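Local coordinates for protein putative phosphosugar isomerase (Silicibacter pomeroyi DSS-3, PDB 3FJ1) that probably binds a phosphorylated sugar or related carbohydrate derivative through its paired SIS domains, its exact reaction being unknown, at residues V57-Y60 with L61-A65; I107-M110 with T111-A114; V314-Y317 with S318-E321. One frame throughout, in Å; residues are numbered along the deposited sequence. Where two conformers were deposited one is given.

Contact 1 (V57-Y60 with L61-A65); sequences VCTY and LSYAA
Val57 and Leu61 lie side by side one turn apart on helix 53-69, pointing the same way, and with Ala64 they make the buried, tightly packed face of this stretch. The meeting is methyl to methyl: Val57 CG1 comes to 3.9 Å from Leu61 CD1. Val57 turns CG1 anti to its own nitrogen (chi1 176°), which carries that branch alongside the leucine, while Leu61 CG sits 3.3 Å from Val57 O and packs against that carbonyl oxygen, already bonded by Leu61 N. Val57 is covered by Phe156 and Ser159 of helix 153-171, a setting that suits a branched aliphatic residue. Ala64 keeps only a methyl where Leu164 and Leu167 of the same helix press in.

The other side of the helix, with Thr59, Ser62 and Tyr63, is partly exposed. Thr59 and Tyr63 also run side by side, meeting through a single pair of side-chain atoms, Thr59 CG2 and Tyr63 CE2, 4.1 Å apart. Tyr63 packs on Ser79 of the second subunit, so this looser face reaches the dimer interface. In one of its two conformers Ser62 folds its hydroxyl back on the chain, and OG gives a hydrogen bond of 2.7 Å to Cys58 O. It comes from above the carbonyl plane, 41° out of it, whereas Ser62 N reaches the same oxygen at 2.8 Å with less tilt.

In that conformer Cys58 O accepts two donors from one residue, and serine suits a partly exposed place because its hydroxyl can then be satisfied within its own helix.

Contact 2 (I107-M110 with T111-A114); sequences IVAM and TRNA
Four backbone hydrogen bonds, from the nitrogens of Thr111, Arg112, Asn113 and Ala114 to the carbonyls of Ile107, Val108, Ala109 and Met110, follow the i to i+4 pattern of helix 105-116, the crossover helix between parallel strands 93-99 and 120-125. Thr111 adds a side-chain bond: OG1 donates to Ile107 O at 2.8 Å, while Thr111 N reaches that oxygen at 3.0 Å from the opposite face of the carbonyl plane. With OG1 beside its own nitrogen (chi1 -52°), the hydroxyl is directed toward the preceding turn, where Ile107 O lies. The threonine can therefore lie buried against Val49 and Leu132.

In one of its two conformers the exposed Arg112 extends and then bends at chi3 (66°), which brings its guanidinium back over the preceding turn. One face lies over Ala109 CA, 3.8 Å from the plane and displaced toward the rim. At its ends NH2 comes to 3.9 Å from Ala109 CB and NH1 to 4.0 Å from Val108 CG1. A small alanine lets the flat group settle this close to the backbone. Elsewhere the selenomethionine at Met110 crosses Asn113 at about a right angle, with CE 4.2 Å from Asn113 CB.

Chemistry thus follows exposure: the buried hydroxyl is satisfied within the helix and the ND2 end of the buried asparagine amide by Asp85, whereas the arginine keeps its charge at the surface and can pack through its flat group.

Contact 3 (V314-Y317 with S318-E321); sequences VSFY and SMVE
Phe316 turns one face of its ring to Val320, one turn further along helix 308-326, in a CH-pi contact within the second SIS domain. The valine methyl CG2 stands 3.7 Å from the ring centroid, 25° off the ring normal, so it rests over the face but is displaced toward the rim. Phe316 holds CG anti to its nitrogen (chi1 176°), and Val320 places CG2 beside its own nitrogen; these torsions bring methyl and ring together where the two side chains cross obliquely.

The selenomethionine at Met319 approaches the same ring at CE1, where its CE comes to 3.7 Å after the chain bends at chi2 and chi3. The unbranched, flexible chain of a methionine fits here because it can curl back to the phenylalanine. Ala223 and Phe227 of helix 217-231 lie against Phe316 and Val320 respectively. With only an alanine in place of this phenylalanine, the Val320 methyl would probably lose its aromatic platform and the Met319 terminus be freer to swing.

Polar residues of this stretch find partners in other elements: Tyr317 OH bonds to Glu222, Glu321 OE2 to Thr7, and Ser315 OG to Ala190 O. Serine and tyrosine suit these buried positions since each hydroxyl joins the helix to a neighbour. On the backbone, the bond from Val320 N to Phe316 O is 2.9 Å long with an angle of 166° at the hydrogen, and Val320 CG2 sits 3.4 Å from that same oxygen.

In the fold
From the N terminus the chain forms the long helix 8-41 and strand 45-49 before reaching contact 1 on helix 53-69, then contact 2 on helix 105-116, and finally contact 3 on helix 308-326. Each joins successive turns of one helix and so closes no long loop; the three follow in series, without nesting or crossing. Contacts 1 and 2 belong to beta-alpha-beta units of the first SIS domain, their centres 19 Å apart. Contact 3 lies in the second, 33 Å from contact 2 between centres and across the chain's centre. Helices 153-171 and 217-231 each touch both contacts 1 and 3, linking the two domains.

Contact 1 (V57-Y60 with L61-A65)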
ATOM      1  N   VAL A  57       5.015   7.147   7.023  1.00  8.63           N
ATOM      2  CA  VAL A  57       6.036   8.166   6.910  1.00  7.50           C
ATOM      3  C   VAL A  57       6.691   8.061   5.542  1.00  8.29           C
ATOM      4  O   VAL A  57       6.913   9.049   4.853  1.00  7.94           O
ATOM      5  CB  VAL A  57       7.078   8.069   8.014  1.00  8.25           C
ATOM      6  CG1 VAL A  57       8.188   9.131   7.738  1.00  7.67           C
ATOM      7  CG2 VAL A  57       6.407   8.259   9.397  1.00  6.70           C
ATOM      8  N   CYS A  58       7.030   6.843   5.153  1.00  8.60           N
ATOM      9  CA  CYS A  58       7.656   6.610   3.845  1.00  8.26           C
ATOM     10  C   CYS A  58       6.748   7.035   2.668  1.00  8.18           C
ATOM     11  O   CYS A  58       7.208   7.635   1.698  1.00  8.34           O
ATOM     12  CB  CYS A  58       8.099   5.180   3.732  1.00  9.67           C
ATOM     13  SG  CYS A  58       9.620   4.836   4.685  1.00  9.27           S
ATOM     14  N   THR A  59       5.454   6.772   2.777  1.00  8.26           N
ATOM     15  CA  THR A  59       4.533   7.243   1.750  1.00  7.89           C
ATOM     16  C   THR A  59       4.575   8.764   1.643  1.00  9.19           C
ATOM     17  O   THR A  59       4.669   9.315   0.541  1.00  8.71           O
ATOM     18  CB  THR A  59       3.109   6.772   2.042  1.00  7.13           C
ATOM     19  OG1 THR A  59       3.094   5.336   2.068  1.00  7.26           O
ATOM     20  CG2 THR A  59       2.096   7.330   0.993  1.00  7.69           C
ATOM     21  N   TYR A  60       4.514   9.440   2.788  1.00  9.18           N
ATOM     22  CA  TYR A  60       4.641  10.896   2.874  1.00  9.05           C
ATOM     23  C   TYR A  60       5.942  11.375   2.187  1.00  9.41           C
ATOM     24  O   TYR A  60       5.910  12.215   1.287  1.00  8.87           O
ATOM     25  CB  TYR A  60       4.584  11.283   4.353  1.00  9.53           C
ATOM     26  CG  TYR A  60       4.341  12.731   4.705  1.00  9.62           C
ATOM     27  CD1 TYR A  60       4.743  13.773   3.893  1.00 10.11           C
ATOM     28  CD2 TYR A  60       3.808  13.058   5.951  1.00 10.41           C
ATOM     29  CE1 TYR A  60       4.568  15.104   4.282  1.00  9.81           C
ATOM     30  CE2 TYR A  60       3.650  14.371   6.336  1.00 10.39           C
ATOM     31  CZ  TYR A  60       4.018  15.381   5.508  1.00  9.39           C
ATOM     32  OH  TYR A  60       3.839  16.662   5.920  1.00  9.24           O
ATOM     33  N   LEU A  61       7.065  10.767   2.554  1.00  8.90           N
ATOM     34  CA  LEU A  61       8.342  11.134   1.993  1.00  8.75           C
ATOM     35  C   LEU A  61       8.505  10.769   0.507  1.00  8.33           C
ATOM     36  O   LEU A  61       9.266  11.450  -0.175  1.00  9.14           O
ATOM     37  CB  LEU A  61       9.470  10.559   2.827  1.00  8.03           C
ATOM     38  CG  LEU A  61       9.535  11.048   4.296  1.00  8.22           C
ATOM     39  CD1 LEU A  61      10.709  10.320   5.017  1.00  8.28           C
ATOM     40  CD2 LEU A  61       9.641  12.574   4.396  1.00  8.89           C
ATOM     41  N   SER A  62       7.768   9.765   0.024  1.00  8.68           N
ATOM     42  CA  SER A  62       7.798   9.402  -1.387  0.50  9.01           C
ATOM     43  C   SER A  62       7.157  10.520  -2.206  1.00  9.08           C
ATOM     44  O   SER A  62       7.725  10.966  -3.201  1.00  8.76           O
ATOM     45  CB  SER A  62       7.106   8.065  -1.634  0.50  9.77           C
ATOM     46  OG  SER A  62       7.750   7.059  -0.891  0.50 10.06           O
ATOM     47  N   TYR A  63       5.991  11.004  -1.781  1.00  9.00           N
ATOM     48  CA  TYR A  63       5.390  12.169  -2.452  1.00  9.10           C
ATOM     49  C   TYR A  63       6.330  13.371  -2.416  1.00  8.77           C
ATOM     50  O   TYR A  63       6.533  14.041  -3.441  1.00  7.47           O
ATOM     51  CB  TYR A  63       4.056  12.565  -1.820  1.00 10.47           C
ATOM     52  CG  TYR A  63       2.928  11.744  -2.352  1.00 10.90           C
ATOM     53  CD1 TYR A  63       2.390  12.014  -3.607  1.00 11.67           C
ATOM     54  CD2 TYR A  63       2.429  10.662  -1.627  1.00 11.12           C
ATOM     55  CE1 TYR A  63       1.362  11.235  -4.136  1.00 12.16           C
ATOM     56  CE2 TYR A  63       1.365   9.885  -2.129  1.00 12.05           C
ATOM     57  CZ  TYR A  63       0.859  10.168  -3.392  1.00 11.91           C
ATOM     58  OH  TYR A  63      -0.156   9.363  -3.888  1.00 12.67           O
ATOM     59  N   ALA A  64       6.905  13.640  -1.244  1.00  8.22           N
ATOM     60  CA  ALA A  64       7.802  14.779  -1.061  1.00  8.54           C
ATOM     61  C   ALA A  64       9.009  14.672  -1.990  1.00  8.53           C
ATOM     62  O   ALA A  64       9.385  15.628  -2.625  1.00  8.30           O
ATOM     63  CB  ALA A  64       8.270  14.887   0.429  1.00  9.29           C
ATOM     64  N   ALA A  65       9.631  13.501  -2.083  1.00  8.76           N
ATOM     65  CA  ALA A  65      10.818  13.361  -2.963  1.00  9.02           C
ATOM     66  C   ALA A  65      10.486  13.515  -4.459  1.00  9.08           C
ATOM     67  O   ALA A  65      11.243  14.089  -5.255  1.00  9.10           O
ATOM     68  CB  ALA A  65      11.481  12.053  -2.738  1.00  8.64           C
TER

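Contact 2 (I107-M110 with T111-A114)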
ATOM      1  N   ILE A 107      13.487  -5.224   8.638  1.00 10.97           N
ATOM      2  CA  ILE A 107      13.927  -3.882   8.226  1.00 11.04           C
ATOM      3  C   ILE A 107      15.467  -3.809   8.166  1.00 10.81           C
ATOM      4  O   ILE A 107      16.034  -3.235   7.241  1.00 10.63           O
ATOM      5  CB  ILE A 107      13.300  -2.796   9.137  1.00 11.29           C
ATOM      6  CG1 ILE A 107      11.760  -2.876   9.100  1.00 10.66           C
ATOM      7  CG2 ILE A 107      13.798  -1.396   8.802  1.00 10.73           C
ATOM      8  CD1 ILE A 107      11.121  -2.817   7.727  1.00 12.11           C
ATOM      9  N   VAL A 108      16.122  -4.434   9.133  1.00 10.44           N
ATOM     10  CA  VAL A 108      17.579  -4.494   9.189  1.00 10.27           C
ATOM     11  C   VAL A 108      18.113  -5.287   7.991  1.00  9.74           C
ATOM     12  O   VAL A 108      19.071  -4.854   7.326  1.00  9.77           O
ATOM     13  CB  VAL A 108      18.054  -5.095  10.550  1.00 10.13           C
ATOM     14  CG1 VAL A 108      19.556  -5.354  10.552  1.00 11.00           C
ATOM     15  CG2 VAL A 108      17.699  -4.148  11.709  1.00  9.97           C
ATOM     16  N   ALA A 109      17.471  -6.421   7.674  1.00 10.94           N
ATOM     17  CA  ALA A 109      17.904  -7.276   6.567  1.00 10.49           C
ATOM     18  C   ALA A 109      17.782  -6.594   5.209  1.00 10.57           C
ATOM     19  O   ALA A 109      18.674  -6.711   4.385  1.00 10.63           O
ATOM     20  CB  ALA A 109      17.156  -8.597   6.551  1.00 10.64           C
HETATM   21  N   MSE A 110      16.663  -5.916   4.983  1.00 10.75           N
HETATM   22  CA  MSE A 110      16.421  -5.250   3.729  1.00 10.31           C
HETATM   23  C   MSE A 110      17.405  -4.083   3.573  1.00 10.16           C
HETATM   24  O   MSE A 110      17.992  -3.886   2.484  1.00  9.88           O
HETATM   25  CB  MSE A 110      14.966  -4.811   3.659  1.00 11.39           C
HETATM   26  CG  MSE A 110      14.536  -4.236   2.345  1.00 11.91           C
HETATM   27 SE   MSE A 110      14.461  -5.493   0.825  1.00 16.49          SE
HETATM   28  CE  MSE A 110      16.209  -4.970   0.259  1.00  7.23           C
ATOM     29  N   THR A 111      17.605  -3.343   4.651  1.00 10.08           N
ATOM     30  CA  THR A 111      18.539  -2.222   4.637  1.00 10.20           C
ATOM     31  C   THR A 111      19.983  -2.701   4.431  1.00 10.19           C
ATOM     32  O   THR A 111      20.712  -2.110   3.644  1.00  9.45           O
ATOM     33  CB  THR A 111      18.406  -1.338   5.882  1.00 10.64           C
ATOM     34  OG1 THR A 111      17.034  -0.962   6.055  1.00 10.63           O
ATOM     35  CG2 THR A 111      19.299  -0.100   5.750  1.00 10.73           C
ATOM     36  N   ARG A 112      20.339  -3.816   5.060  1.00 10.62           N
ATOM     37  CA  ARG A 112      21.665  -4.406   4.894  0.50 10.68           C
ATOM     38  C   ARG A 112      21.890  -4.841   3.440  1.00 10.79           C
ATOM     39  O   ARG A 112      22.933  -4.546   2.840  1.00 10.16           O
ATOM     40  CB  ARG A 112      21.857  -5.608   5.843  0.50 11.02           C
ATOM     41  CG  ARG A 112      23.217  -6.292   5.694  0.50 11.08           C
ATOM     42  CD  ARG A 112      23.453  -7.402   6.729  0.50 11.45           C
ATOM     43  NE  ARG A 112      22.545  -8.542   6.548  0.50 11.47           N
ATOM     44  CZ  ARG A 112      21.584  -8.921   7.400  0.50 12.31           C
ATOM     45  NH1 ARG A 112      21.377  -8.275   8.551  0.50 12.33           N
ATOM     46  NH2 ARG A 112      20.811  -9.974   7.097  0.50 12.21           N
ATOM     47  N   ASN A 113      20.908  -5.533   2.878  1.00 10.11           N
ATOM     48  CA  ASN A 113      20.978  -6.020   1.499  1.00 10.47           C
ATOM     49  C   ASN A 113      21.038  -4.879   0.502  1.00 10.04           C
ATOM     50  O   ASN A 113      21.745  -4.954  -0.522  1.00 10.48           O
ATOM     51  CB  ASN A 113      19.795  -6.960   1.164  1.00 10.27           C
ATOM     52  CG  ASN A 113      20.036  -8.409   1.644  1.00 10.80           C
ATOM     53  OD1 ASN A 113      20.906  -8.663   2.506  1.00  9.97           O
ATOM     54  ND2 ASN A 113      19.250  -9.358   1.111  1.00  9.65           N
ATOM     55  N   ALA A 114      20.259  -3.841   0.774  1.00 10.45           N
ATOM     56  CA  ALA A 114      20.262  -2.655  -0.096  1.00 10.51           C
ATOM     57  C   ALA A 114      21.695  -2.100  -0.241  1.00 11.27           C
ATOM     58  O   ALA A 114      22.118  -1.788  -1.354  1.00 11.69           O
ATOM     59  CB  ALA A 114      19.325  -1.600   0.447  1.00 10.70           C
TER

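Contact 3 (V314-Y317 with S318-E321)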
ATOM      1  N   VAL A 314      -1.551  16.218  13.668  1.00  7.29           N
ATOM      2  CA  VAL A 314      -1.494  16.631  15.086  1.00  7.53           C
ATOM      3  C   VAL A 314      -2.926  16.960  15.585  1.00  7.29           C
ATOM      4  O   VAL A 314      -3.335  16.533  16.694  1.00  7.47           O
ATOM      5  CB  VAL A 314      -0.480  17.763  15.341  1.00  6.81           C
ATOM      6  CG1 VAL A 314      -0.656  18.335  16.759  1.00  7.36           C
ATOM      7  CG2 VAL A 314       1.003  17.241  15.133  1.00  5.82           C
ATOM      8  N   SER A 315      -3.682  17.695  14.779  1.00  7.79           N
ATOM      9  CA  SER A 315      -5.074  17.995  15.138  1.00  7.92           C
ATOM     10  C   SER A 315      -5.899  16.696  15.257  1.00  8.66           C
ATOM     11  O   SER A 315      -6.725  16.538  16.161  1.00  8.68           O
ATOM     12  CB  SER A 315      -5.694  18.967  14.154  1.00  8.35           C
ATOM     13  OG  SER A 315      -5.094  20.268  14.279  1.00  8.35           O
ATOM     14  N   PHE A 316      -5.664  15.773  14.335  1.00  8.67           N
ATOM     15  CA  PHE A 316      -6.358  14.488  14.383  1.00  8.92           C
ATOM     16  C   PHE A 316      -6.032  13.734  15.673  1.00  8.91           C
ATOM     17  O   PHE A 316      -6.932  13.171  16.312  1.00  8.39           O
ATOM     18  CB  PHE A 316      -5.994  13.623  13.164  1.00  9.00           C
ATOM     19  CG  PHE A 316      -6.599  12.238  13.211  1.00  9.21           C
ATOM     20  CD1 PHE A 316      -7.885  12.027  12.812  1.00  9.72           C
ATOM     21  CD2 PHE A 316      -5.873  11.156  13.663  1.00  9.39           C
ATOM     22  CE1 PHE A 316      -8.435  10.751  12.862  1.00 10.08           C
ATOM     23  CE2 PHE A 316      -6.428   9.897  13.728  1.00 10.00           C
ATOM     24  CZ  PHE A 316      -7.688   9.692  13.327  1.00  9.48           C
ATOM     25  N   TYR A 317      -4.744  13.671  16.012  1.00  8.51           N
ATOM     26  CA  TYR A 317      -4.297  12.970  17.220  1.00  9.24           C
ATOM     27  C   TYR A 317      -5.010  13.520  18.454  1.00  9.43           C
ATOM     28  O   TYR A 317      -5.462  12.788  19.339  1.00  8.72           O
ATOM     29  CB  TYR A 317      -2.787  13.123  17.421  1.00  9.55           C
ATOM     30  CG  TYR A 317      -1.863  12.392  16.441  1.00  9.37           C
ATOM     31  CD1 TYR A 317      -2.192  11.152  15.890  1.00  9.18           C
ATOM     32  CD2 TYR A 317      -0.602  12.912  16.163  1.00  9.22           C
ATOM     33  CE1 TYR A 317      -1.303  10.483  15.036  1.00  9.38           C
ATOM     34  CE2 TYR A 317       0.288  12.248  15.309  1.00  9.05           C
ATOM     35  CZ  TYR A 317      -0.068  11.038  14.765  1.00  9.61           C
ATOM     36  OH  TYR A 317       0.842  10.406  13.915  1.00 10.26           O
ATOM     37  N   SER A 318      -5.064  14.845  18.493  1.00  9.56           N
ATOM     38  CA  SER A 318      -5.727  15.592  19.546  1.00 10.94           C
ATOM     39  C   SER A 318      -7.229  15.247  19.600  1.00 10.71           C
ATOM     40  O   SER A 318      -7.755  14.993  20.670  1.00 10.07           O
ATOM     41  CB  SER A 318      -5.493  17.092  19.327  1.00 10.63           C
ATOM     42  OG  SER A 318      -6.183  17.852  20.308  1.00 12.12           O
HETATM   43  N   MSE A 319      -7.903  15.200  18.451  1.00 10.55           N
HETATM   44  CA  MSE A 319      -9.318  14.780  18.397  1.00 10.52           C
HETATM   45  C   MSE A 319      -9.512  13.362  18.975  1.00 10.18           C
HETATM   46  O   MSE A 319     -10.373  13.133  19.861  1.00  9.53           O
HETATM   47  CB  MSE A 319      -9.866  14.874  16.978  1.00 10.74           C
HETATM   48  CG  MSE A 319     -11.348  14.558  16.803  1.00 11.44           C
HETATM   49 SE   MSE A 319     -11.726  12.638  16.764  1.00 13.06          SE
HETATM   50  CE  MSE A 319     -11.053  12.287  14.943  1.00 12.18           C
ATOM     51  N   VAL A 320      -8.658  12.430  18.530  1.00 10.33           N
ATOM     52  CA  VAL A 320      -8.746  11.017  18.979  1.00 10.09           C
ATOM     53  C   VAL A 320      -8.515  10.898  20.492  1.00 10.41           C
ATOM     54  O   VAL A 320      -9.256  10.204  21.182  1.00 10.68           O
ATOM     55  CB  VAL A 320      -7.780  10.117  18.190  1.00  9.76           C
ATOM     56  CG1 VAL A 320      -7.660   8.694  18.809  1.00 10.21           C
ATOM     57  CG2 VAL A 320      -8.232  10.021  16.689  1.00  9.97           C
ATOM     58  N   GLU A 321      -7.524  11.600  21.021  1.00 10.83           N
ATOM     59  CA  GLU A 321      -7.269  11.525  22.464  1.00 11.20           C
ATOM     60  C   GLU A 321      -8.482  12.065  23.234  1.00 10.96           C
ATOM     61  O   GLU A 321      -8.885  11.481  24.251  1.00 11.66           O
ATOM     62  CB  GLU A 321      -5.983  12.260  22.826  1.00 11.54           C
ATOM     63  CG  GLU A 321      -5.509  12.033  24.257  1.00 11.58           C
ATOM     64  CD  GLU A 321      -6.281  12.786  25.322  1.00 11.35           C
ATOM     65  OE1 GLU A 321      -6.807  13.921  25.076  1.00 11.24           O
ATOM     66  OE2 GLU A 321      -6.315  12.244  26.464  1.00 11.73           O
TER